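Local coordinates for uncharacterized conserved protein YndB, AHSA1/START domain (Micromonospora chersina, PDB 6V04) that is of unknown function but, as a START/Bet v1-like protein from the dynemicin biosynthetic locus, probably takes part in making that enediyne, at residues W13-S19 against T103-D109; A38-H43 against K141-Y145; M48-T54 against I66-V71. All coordinates share one frame; numbering follows the deposited sequence.

Contact 1. Residues W13-S19 against T103-D109; sequences WVRVMVS and TTLTVDD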
loop_
_atom_site.group_PDB
_atom_site.type_symbol
_atom_site.label_atom_id
_atom_site.label_comp_id
_atom_site.label_asym_id
_atom_site.label_seq_id
_atom_site.Cartn_x
_atom_site.Cartn_y
_atom_site.Cartn_z
ATOM N N TRP A 13 15.214 -8.317 -1.536
ATOM C CA TRP A 13 15.417 -7.553 -2.763
ATOM C C TRP A 13 14.528 -8.095 -3.876
ATOM O O TRP A 13 14.768 -9.181 -4.408
ATOM C CB TRP A 13 16.889 -7.625 -3.138
ATOM C CG TRP A 13 17.297 -6.948 -4.378
ATOM C CD1 TRP A 13 16.588 -6.063 -5.129
ATOM C CD2 TRP A 13 18.558 -7.113 -5.023
ATOM N NE1 TRP A 13 17.344 -5.666 -6.219
ATOM C CE2 TRP A 13 18.554 -6.300 -6.170
ATOM C CE3 TRP A 13 19.689 -7.880 -4.738
ATOM C CZ2 TRP A 13 19.646 -6.225 -7.030
ATOM C CZ3 TRP A 13 20.765 -7.811 -5.591
ATOM C CH2 TRP A 13 20.732 -6.985 -6.729
ATOM N N VAL A 14 13.499 -7.332 -4.234
ATOM C CA VAL A 14 12.600 -7.708 -5.310
ATOM C C VAL A 14 13.135 -7.136 -6.612
ATOM O O VAL A 14 13.486 -5.954 -6.682
ATOM C CB VAL A 14 11.176 -7.207 -5.022
ATOM C CG1 VAL A 14 10.308 -7.400 -6.239
ATOM C CG2 VAL A 14 10.616 -7.947 -3.821
ATOM N N ARG A 15 13.227 -7.983 -7.634
ATOM C CA ARG A 15 13.705 -7.592 -8.955
ATOM C C ARG A 15 12.693 -8.072 -9.981
ATOM O O ARG A 15 12.380 -9.266 -10.032
ATOM C CB ARG A 15 15.077 -8.191 -9.256
ATOM C CG ARG A 15 16.178 -7.660 -8.403
ATOM C CD ARG A 15 17.289 -8.694 -8.268
ATOM N NE ARG A 15 17.137 -9.426 -7.015
ATOM C CZ ARG A 15 17.379 -10.722 -6.850
ATOM N NH1 ARG A 15 17.788 -11.475 -7.866
ATOM N NH2 ARG A 15 17.199 -11.266 -5.655
ATOM N N VAL A 16 12.165 -7.144 -10.776
ATOM C CA VAL A 16 11.178 -7.444 -11.805
ATOM C C VAL A 16 11.621 -6.757 -13.089
ATOM O O VAL A 16 12.229 -5.684 -13.060
ATOM C CB VAL A 16 9.757 -6.992 -11.386
ATOM C CG1 VAL A 16 8.833 -6.905 -12.583
ATOM C CG2 VAL A 16 9.190 -7.951 -10.350
ATOM N N MET A 17 11.333 -7.394 -14.223
ATOM C CA MET A 17 11.703 -6.859 -15.523
ATOM C C MET A 17 10.526 -6.985 -16.479
ATOM O O MET A 17 9.685 -7.877 -16.342
ATOM C CB MET A 17 12.927 -7.590 -16.130
ATOM C CG MET A 17 14.233 -7.424 -15.374
ATOM S SD MET A 17 14.412 -8.538 -13.963
ATOM C CE MET A 17 16.198 -8.626 -13.823
ATOM N N VAL A 18 10.469 -6.075 -17.447
ATOM C CA VAL A 18 9.579 -6.218 -18.592
ATOM C C VAL A 18 10.331 -5.760 -19.835
ATOM O O VAL A 18 11.095 -4.791 -19.792
ATOM C CB VAL A 18 8.258 -5.433 -18.405
ATOM C CG1 VAL A 18 8.510 -3.930 -18.330
ATOM C CG2 VAL A 18 7.275 -5.767 -19.523
ATOM N N SER A 19 10.136 -6.485 -20.931
ATOM C CA SER A 19 10.664 -6.119 -22.235
ATOM C C SER A 19 9.505 -5.666 -23.107
ATOM O O SER A 19 8.490 -6.363 -23.197
ATOM C CB SER A 19 11.392 -7.294 -22.885
ATOM O OG SER A 19 11.735 -6.991 -24.225
ATOM N N THR A 103 13.022 -2.585 -25.549
ATOM C CA THR A 103 13.531 -1.901 -24.373
ATOM C C THR A 103 13.191 -2.729 -23.145
ATOM O O THR A 103 12.079 -3.248 -23.028
ATOM C CB THR A 103 12.917 -0.503 -24.231
ATOM O OG1 THR A 103 13.364 0.327 -25.310
ATOM C CG2 THR A 103 13.327 0.131 -22.897
ATOM N N THR A 104 14.149 -2.866 -22.230
ATOM C CA THR A 104 13.894 -3.552 -20.975
ATOM C C THR A 104 13.860 -2.538 -19.844
ATOM O O THR A 104 14.769 -1.710 -19.721
ATOM C CB THR A 104 14.956 -4.613 -20.693
ATOM O OG1 THR A 104 14.947 -5.593 -21.738
ATOM C CG2 THR A 104 14.682 -5.290 -19.359
ATOM N N LEU A 105 12.821 -2.615 -19.021
ATOM C CA LEU A 105 12.755 -1.882 -17.766
ATOM C C LEU A 105 13.013 -2.869 -16.636
ATOM O O LEU A 105 12.322 -3.886 -16.528
ATOM C CB LEU A 105 11.396 -1.205 -17.586
ATOM C CG LEU A 105 11.061 -0.706 -16.178
ATOM C CD1 LEU A 105 11.919 0.469 -15.823
ATOM C CD2 LEU A 105 9.582 -0.333 -16.080
ATOM N N THR A 106 13.999 -2.567 -15.800
ATOM C CA THR A 106 14.318 -3.367 -14.628
ATOM C C THR A 106 13.954 -2.575 -13.382
ATOM O O THR A 106 14.419 -1.443 -13.209
ATOM C CB THR A 106 15.808 -3.731 -14.605
ATOM O OG1 THR A 106 16.150 -4.432 -15.804
ATOM C CG2 THR A 106 16.148 -4.603 -13.400
ATOM N N VAL A 107 13.134 -3.171 -12.519
ATOM C CA VAL A 107 12.727 -2.562 -11.259
ATOM C C VAL A 107 13.432 -3.278 -10.123
ATOM O O VAL A 107 13.341 -4.506 -10.006
ATOM C CB VAL A 107 11.209 -2.631 -11.048
ATOM C CG1 VAL A 107 10.855 -2.043 -9.678
ATOM C CG2 VAL A 107 10.476 -1.902 -12.167
ATOM N N ASP A 108 14.131 -2.508 -9.293
ATOM C CA ASP A 108 14.712 -2.967 -8.041
ATOM C C ASP A 108 13.944 -2.353 -6.880
ATOM O O ASP A 108 13.670 -1.152 -6.888
ATOM C CB ASP A 108 16.173 -2.539 -7.922
ATOM C CG ASP A 108 17.070 -3.199 -8.936
ATOM O OD1 ASP A 108 17.130 -4.442 -8.955
ATOM O OD2 ASP A 108 17.731 -2.460 -9.698
ATOM N N ASP A 109 13.623 -3.161 -5.868
ATOM C CA ASP A 109 12.919 -2.669 -4.681
ATOM C C ASP A 109 13.487 -3.415 -3.484
ATOM O O ASP A 109 13.260 -4.619 -3.348
ATOM C CB ASP A 109 11.402 -2.886 -4.809
ATOM C CG ASP A 109 10.611 -2.348 -3.627
ATOM O OD1 ASP A 109 11.166 -2.223 -2.517
ATOM O OD2 ASP A 109 9.387 -2.071 -3.808
#

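Contact 2. Residues A38-H43 against K141-Y145; sequences AQWFGH and KPSRY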
loop_
_atom_site.group_PDB
_atom_site.type_symbol
_atom_site.label_atom_id
_atom_site.label_comp_id
_atom_site.label_asym_id
_atom_site.label_seq_id
_atom_site.Cartn_x
_atom_site.Cartn_y
_atom_site.Cartn_z
ATOM N N ALA A 38 0.247 8.813 -15.205
ATOM C CA ALA A 38 -1.117 8.666 -14.709
ATOM C C ALA A 38 -1.962 7.735 -15.564
ATOM O O ALA A 38 -3.067 7.374 -15.147
ATOM C CB ALA A 38 -1.765 10.044 -14.616
ATOM N N GLN A 39 -1.489 7.344 -16.746
ATOM C CA GLN A 39 -2.266 6.438 -17.583
ATOM C C GLN A 39 -2.055 4.976 -17.230
ATOM O O GLN A 39 -2.859 4.138 -17.646
ATOM C CB GLN A 39 -1.933 6.653 -19.061
ATOM C CG GLN A 39 -2.090 8.091 -19.529
ATOM C CD GLN A 39 -3.464 8.635 -19.273
ATOM O OE1 GLN A 39 -3.626 9.694 -18.664
ATOM N NE2 GLN A 39 -4.472 7.914 -19.740
ATOM N N TRP A 40 -0.982 4.632 -16.488
ATOM C CA TRP A 40 -0.720 3.239 -16.143
ATOM C C TRP A 40 -0.318 3.014 -14.694
ATOM O O TRP A 40 -0.549 1.911 -14.185
ATOM C CB TRP A 40 0.380 2.661 -17.066
ATOM C CG TRP A 40 1.716 3.325 -16.887
ATOM C CD1 TRP A 40 2.141 4.477 -17.486
ATOM C CD2 TRP A 40 2.784 2.895 -16.036
ATOM N NE1 TRP A 40 3.411 4.786 -17.061
ATOM C CE2 TRP A 40 3.824 3.836 -16.164
ATOM C CE3 TRP A 40 2.964 1.809 -15.176
ATOM C CZ2 TRP A 40 5.037 3.710 -15.471
ATOM C CZ3 TRP A 40 4.177 1.692 -14.484
ATOM C CH2 TRP A 40 5.174 2.649 -14.624
ATOM N N PHE A 41 0.268 3.999 -14.008
ATOM C CA PHE A 41 0.835 3.809 -12.677
ATOM C C PHE A 41 0.011 4.521 -11.611
ATOM O O PHE A 41 -0.609 3.866 -10.770
ATOM C CB PHE A 41 2.289 4.298 -12.674
ATOM C CG PHE A 41 3.018 4.069 -11.370
ATOM C CD1 PHE A 41 3.162 2.798 -10.860
ATOM C CD2 PHE A 41 3.606 5.132 -10.693
ATOM C CE1 PHE A 41 3.859 2.586 -9.665
ATOM C CE2 PHE A 41 4.301 4.926 -9.507
ATOM C CZ PHE A 41 4.408 3.660 -8.991
ATOM N N GLY A 42 0.018 5.844 -11.604
ATOM C CA GLY A 42 -0.646 6.604 -10.563
ATOM C C GLY A 42 -0.428 8.074 -10.820
ATOM O O GLY A 42 0.228 8.468 -11.787
ATOM N N HIS A 43 -0.983 8.887 -9.933
ATOM C CA HIS A 43 -0.945 10.333 -10.076
ATOM C C HIS A 43 0.218 10.910 -9.275
ATOM O O HIS A 43 0.221 10.834 -8.043
ATOM C CB HIS A 43 -2.258 10.954 -9.609
ATOM C CG HIS A 43 -2.232 12.447 -9.595
ATOM N ND1 HIS A 43 -2.476 13.202 -10.721
ATOM C CD2 HIS A 43 -1.939 13.324 -8.607
ATOM C CE1 HIS A 43 -2.351 14.483 -10.423
ATOM N NE2 HIS A 43 -2.027 14.585 -9.147
ATOM N N LYS A 141 -4.091 3.330 -24.587
ATOM C CA LYS A 141 -5.253 3.499 -23.725
ATOM C C LYS A 141 -4.823 3.412 -22.273
ATOM O O LYS A 141 -3.802 2.801 -21.955
ATOM C CB LYS A 141 -6.291 2.419 -24.017
ATOM C CG LYS A 141 -6.789 2.370 -25.452
ATOM C CD LYS A 141 -7.701 3.537 -25.752
ATOM C CE LYS A 141 -8.259 3.474 -27.171
ATOM N NZ LYS A 141 -9.156 2.298 -27.384
ATOM N N PRO A 142 -5.571 4.012 -21.352
ATOM C CA PRO A 142 -5.213 3.858 -19.943
ATOM C C PRO A 142 -5.328 2.411 -19.499
ATOM O O PRO A 142 -6.234 1.676 -19.900
ATOM C CB PRO A 142 -6.203 4.764 -19.208
ATOM C CG PRO A 142 -7.296 5.013 -20.159
ATOM C CD PRO A 142 -6.696 4.940 -21.534
ATOM N N SER A 143 -4.381 2.004 -18.667
ATOM C CA SER A 143 -4.337 0.660 -18.119
ATOM C C SER A 143 -4.324 0.664 -16.599
ATOM O O SER A 143 -4.094 -0.384 -15.993
ATOM C CB SER A 143 -3.097 -0.056 -18.652
ATOM O OG SER A 143 -1.973 0.697 -18.251
ATOM N N ARG A 144 -4.576 1.814 -15.969
ATOM C CA ARG A 144 -4.657 1.924 -14.515
ATOM C C ARG A 144 -5.714 0.992 -13.941
ATOM O O ARG A 144 -6.786 0.812 -14.529
ATOM C CB ARG A 144 -5.065 3.344 -14.106
ATOM C CG ARG A 144 -4.102 4.457 -14.432
ATOM C CD ARG A 144 -3.102 4.695 -13.311
ATOM N NE ARG A 144 -3.718 5.034 -12.022
ATOM C CZ ARG A 144 -4.057 6.263 -11.640
ATOM N NH1 ARG A 144 -3.856 7.302 -12.441
ATOM N NH2 ARG A 144 -4.599 6.449 -10.442
ATOM N N TYR A 145 -5.483 0.502 -12.726
ATOM C CA TYR A 145 -6.626 -0.019 -11.977
ATOM C C TYR A 145 -7.358 1.134 -11.312
ATOM O O TYR A 145 -6.784 2.205 -11.084
ATOM C CB TYR A 145 -6.210 -1.052 -10.935
ATOM C CG TYR A 145 -5.288 -0.593 -9.823
ATOM C CD1 TYR A 145 -5.771 0.041 -8.682
ATOM C CD2 TYR A 145 -3.939 -0.877 -9.878
ATOM C CE1 TYR A 145 -4.909 0.429 -7.650
ATOM C CE2 TYR A 145 -3.080 -0.509 -8.863
ATOM C CZ TYR A 145 -3.556 0.136 -7.750
ATOM O OH TYR A 145 -2.646 0.471 -6.750
HETATM O O HOH W 1 -3.018 1.744 -11.539
#

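Contact 3. Residues M48-T54 against I66-V71; sequences MTTGAST and IEVDHV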
loop_
_atom_site.group_PDB
_atom_site.type_symbol
_atom_site.label_atom_id
_atom_site.label_comp_id
_atom_site.label_asym_id
_atom_site.label_seq_id
_atom_site.Cartn_x
_atom_site.Cartn_y
_atom_site.Cartn_z
ATOM N N MET A 48 9.303 13.540 -10.934
ATOM C CA MET A 48 10.501 13.184 -10.184
ATOM C C MET A 48 11.669 14.068 -10.608
ATOM O O MET A 48 11.961 14.207 -11.798
ATOM C CB MET A 48 10.821 11.715 -10.409
ATOM C CG MET A 48 9.807 10.773 -9.810
ATOM S SD MET A 48 10.393 9.082 -9.883
ATOM C CE MET A 48 9.124 8.217 -8.976
ATOM N N THR A 49 12.330 14.674 -9.621
ATOM C CA THR A 49 13.425 15.609 -9.831
ATOM C C THR A 49 14.532 15.290 -8.838
ATOM O O THR A 49 14.259 15.020 -7.666
ATOM C CB THR A 49 12.955 17.061 -9.646
ATOM O OG1 THR A 49 11.963 17.368 -10.634
ATOM C CG2 THR A 49 14.120 18.032 -9.759
ATOM N N THR A 50 15.783 15.314 -9.305
ATOM C CA THR A 50 16.910 14.989 -8.439
ATOM C C THR A 50 16.873 15.814 -7.157
ATOM O O THR A 50 16.819 17.048 -7.194
ATOM C CB THR A 50 18.234 15.233 -9.174
ATOM O OG1 THR A 50 18.355 14.323 -10.274
ATOM C CG2 THR A 50 19.422 15.038 -8.232
ATOM N N GLY A 51 16.917 15.123 -6.020
ATOM C CA GLY A 51 17.008 15.776 -4.731
ATOM C C GLY A 51 15.714 16.352 -4.204
ATOM O O GLY A 51 15.743 17.066 -3.196
ATOM N N ALA A 52 14.583 16.065 -4.844
ATOM C CA ALA A 52 13.301 16.645 -4.479
ATOM C C ALA A 52 12.308 15.564 -4.071
ATOM O O ALA A 52 12.398 14.407 -4.492
ATOM C CB ALA A 52 12.707 17.460 -5.639
ATOM N N SER A 53 11.346 15.965 -3.252
ATOM C CA SER A 53 10.305 15.063 -2.804
ATOM C C SER A 53 9.091 15.164 -3.714
ATOM O O SER A 53 8.835 16.199 -4.335
ATOM C CB SER A 53 9.909 15.368 -1.358
ATOM O OG SER A 53 9.400 16.683 -1.234
ATOM N N THR A 54 8.356 14.061 -3.807
ATOM C CA THR A 54 7.076 14.049 -4.496
ATOM C C THR A 54 6.203 12.967 -3.865
ATOM O O THR A 54 6.545 12.386 -2.830
ATOM C CB THR A 54 7.276 13.877 -6.011
ATOM O OG1 THR A 54 6.025 14.062 -6.695
ATOM C CG2 THR A 54 7.849 12.521 -6.360
ATOM N N ILE A 66 7.599 10.038 -1.656
ATOM C CA ILE A 66 8.801 9.735 -2.431
ATOM C C ILE A 66 9.863 10.806 -2.203
ATOM O O ILE A 66 9.567 12.006 -2.198
ATOM C CB ILE A 66 8.482 9.642 -3.938
ATOM C CG1 ILE A 66 7.406 8.583 -4.195
ATOM C CG2 ILE A 66 9.765 9.345 -4.733
ATOM C CD1 ILE A 66 6.876 8.576 -5.617
ATOM N N GLU A 67 11.111 10.367 -2.074
ATOM C CA GLU A 67 12.277 11.244 -2.123
ATOM C C GLU A 67 13.159 10.758 -3.265
ATOM O O GLU A 67 13.572 9.595 -3.274
ATOM C CB GLU A 67 13.053 11.225 -0.803
ATOM C CG GLU A 67 12.295 11.799 0.377
ATOM C CD GLU A 67 12.291 13.316 0.387
ATOM O OE1 GLU A 67 12.930 13.922 -0.499
ATOM O OE2 GLU A 67 11.652 13.901 1.287
ATOM N N VAL A 68 13.438 11.632 -4.224
ATOM C CA VAL A 68 14.112 11.246 -5.460
ATOM C C VAL A 68 15.598 11.534 -5.322
ATOM O O VAL A 68 16.002 12.663 -5.011
ATOM C CB VAL A 68 13.521 11.972 -6.677
ATOM C CG1 VAL A 68 14.323 11.632 -7.943
ATOM C CG2 VAL A 68 12.031 11.624 -6.853
ATOM N N ASP A 69 16.412 10.520 -5.582
ATOM C CA ASP A 69 17.855 10.665 -5.482
ATOM C C ASP A 69 18.500 10.995 -6.810
ATOM O O ASP A 69 19.376 11.866 -6.860
ATOM C CB ASP A 69 18.470 9.395 -4.907
ATOM C CG ASP A 69 18.122 9.207 -3.444
ATOM O OD1 ASP A 69 18.252 10.189 -2.679
ATOM O OD2 ASP A 69 17.685 8.104 -3.077
ATOM N N HIS A 70 18.109 10.335 -7.890
ATOM C CA HIS A 70 18.678 10.730 -9.160
ATOM C C HIS A 70 17.766 10.386 -10.317
ATOM O O HIS A 70 17.146 9.321 -10.353
ATOM C CB HIS A 70 20.046 10.096 -9.404
ATOM C CG HIS A 70 20.877 10.896 -10.345
ATOM N ND1 HIS A 70 21.383 12.134 -10.007
ATOM C CD2 HIS A 70 21.226 10.684 -11.633
ATOM C CE1 HIS A 70 22.034 12.633 -11.037
ATOM N NE2 HIS A 70 21.949 11.776 -12.038
ATOM N N VAL A 71 17.735 11.311 -11.269
ATOM C CA VAL A 71 17.016 11.186 -12.525
ATOM C C VAL A 71 18.065 11.320 -13.624
ATOM O O VAL A 71 18.634 12.405 -13.823
ATOM C CB VAL A 71 15.918 12.249 -12.661
ATOM C CG1 VAL A 71 15.201 12.119 -14.002
ATOM C CG2 VAL A 71 14.947 12.145 -11.497
#

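Contact 1. Residues W13-S19 against T103-D109
The tightly packed part of this antiparallel pairing runs through Val-14, Val-16 and Val-18, each exchanging two backbone hydrogen bonds with Asp-109, Val-107 and Leu-105 in turn. The shortest and straightest joins Val-107 N to Val-16 O at 2.7 Å, with 177° at the hydrogen. On the face carrying these residues, Val-18 CG1 closes on Leu-105 CB at 4.0 Å. The other face is looser and mostly turned to solvent. Met-17 and Thr-106 run alongside each other there, Met-17 CG resting 3.6 Å from Thr-106 OG1. At one end of this face, Trp-13 NE1 donates to Asp-108 OD1 at 3.0 Å, close to the indole plane but 41° out of the carboxylate plane. Trp-13 CG stands opposite the backbone N (chi1 178°), which lays the indole beside Asp-108. Arg-15 NE lies 3.3 Å above the centre of the Trp-13 ring, while the guanidinium forms a salt bridge with Asp-11. Strand 14-20 is outermost in its sheet, and strand 103-110 separates it from strand 90-98. The valine face meets helix 116-139, where Val-16 touches Leu-127 and Val-18 touches Val-130; Asp-109 accepts a hydrogen bond from Trp-126 of that helix and salt-bridges Arg-114 just before it.

Contact 2. Residues A38-H43 against K141-Y145
Arg-144 NH1 donates to Ala-38 O at 2.8 Å, and the acceptor lies only 7° out of the guanidinium plane. Gly-42 CA sits over the centre of one face of that group, 3.6 Å above it. The bend at chi2 (-90°) brings Arg-144 CD to 3.5 Å from Phe-41 N, and the one at chi3 (-59°) turns the guanidinium back toward Ala-38 O and Gly-42. Gln-39 O takes a nearly linear approach from Ser-143 N at 2.8 Å and a weak bond from Arg-144 N, so one carbonyl holds two successive amides. A water accepts from Tyr-145 N at 3.0 Å and gives a weak bond to Phe-41 O. Farther out, Ser-143 OG touches Trp-40 CB at 3.3 Å and is itself fixed to Arg-132 O in helix 116-139. Trp-40 NE1 is tied to Ala-30 O, and Phe-41 meets Phe-129 and Trp-94 edge-to-face. Were a leucine to replace Arg-144, Ala-38 O would probably be left without its charged donor and Gly-42 without the flat group lying against it. Thus one cation and two backbone amides meet two carbonyls of a weakly bonded helical stretch, whose oxygens the positive charge may help stabilise.

Contact 3. Residues M48-T54 against I66-V71
The Glu-67 carboxylate leans on Ser-53: Ser-53 CB stands over one of its faces, displaced toward the oxygens, 3.5 Å from Glu-67 OE1. The chi2 bend of Glu-67 (-79°) turns it there. Among the peptide groups, Gly-51 N approaches Val-68 O at 2.8 Å from above the carbonyl plane, 35° out of it. This is the most bent of the backbone bonds here, 136° at the hydrogen; Gly-51 is third in the type II turn Thr-49 to Ala-52, with positive phi. Regular pairing follows the turn: Val-68 N bonds Ala-52 O, and Thr-54 and Ile-66 exchange two backbone bonds. At the opposite end, Thr-50 OG1 accepts from Val-71 N at 3.2 Å. Against the turn, Val-68 CB comes to 3.3 Å from Thr-49 O. The extended Met-48 chain crosses Val-68 at about a right angle, with Met-48 CG 3.8 Å from Val-68 CG2, and ends with Met-48 CE 4.1 Å from Ile-66 CD1. Residues 53-54 lie in the hairpin of strands 53-57 and 63-72, with 48-52 running alongside strand 63-72. Strand 76-83 flanks it: Met-48 and Ile-66 touch Phe-79, Val-71 touches Leu-77, and Asp-69 and His-70 form a classic beta bulge opposite Leu-78.

From the N terminus, the chain lays down the edge strand of contact 1 (13-19), then the end of helix 34-40 used by contact 2, then the first half of contact 3. Contact 3 closes first, when 66-71 returns on 48-54 after only 11 intervening residues, a local hairpin nested inside both larger loops. Contact 1 closes next, as 103-109 pairs with the first strand across 83 residues. Contact 2 closes last, at 141-145 beyond helix 116-139, so its loop crosses that of contact 1. Contacts 1 and 3 share one seven-stranded antiparallel sheet, with centres 19 Å apart, whereas contact 2 fastens the segment following the long helix to helix 34-40.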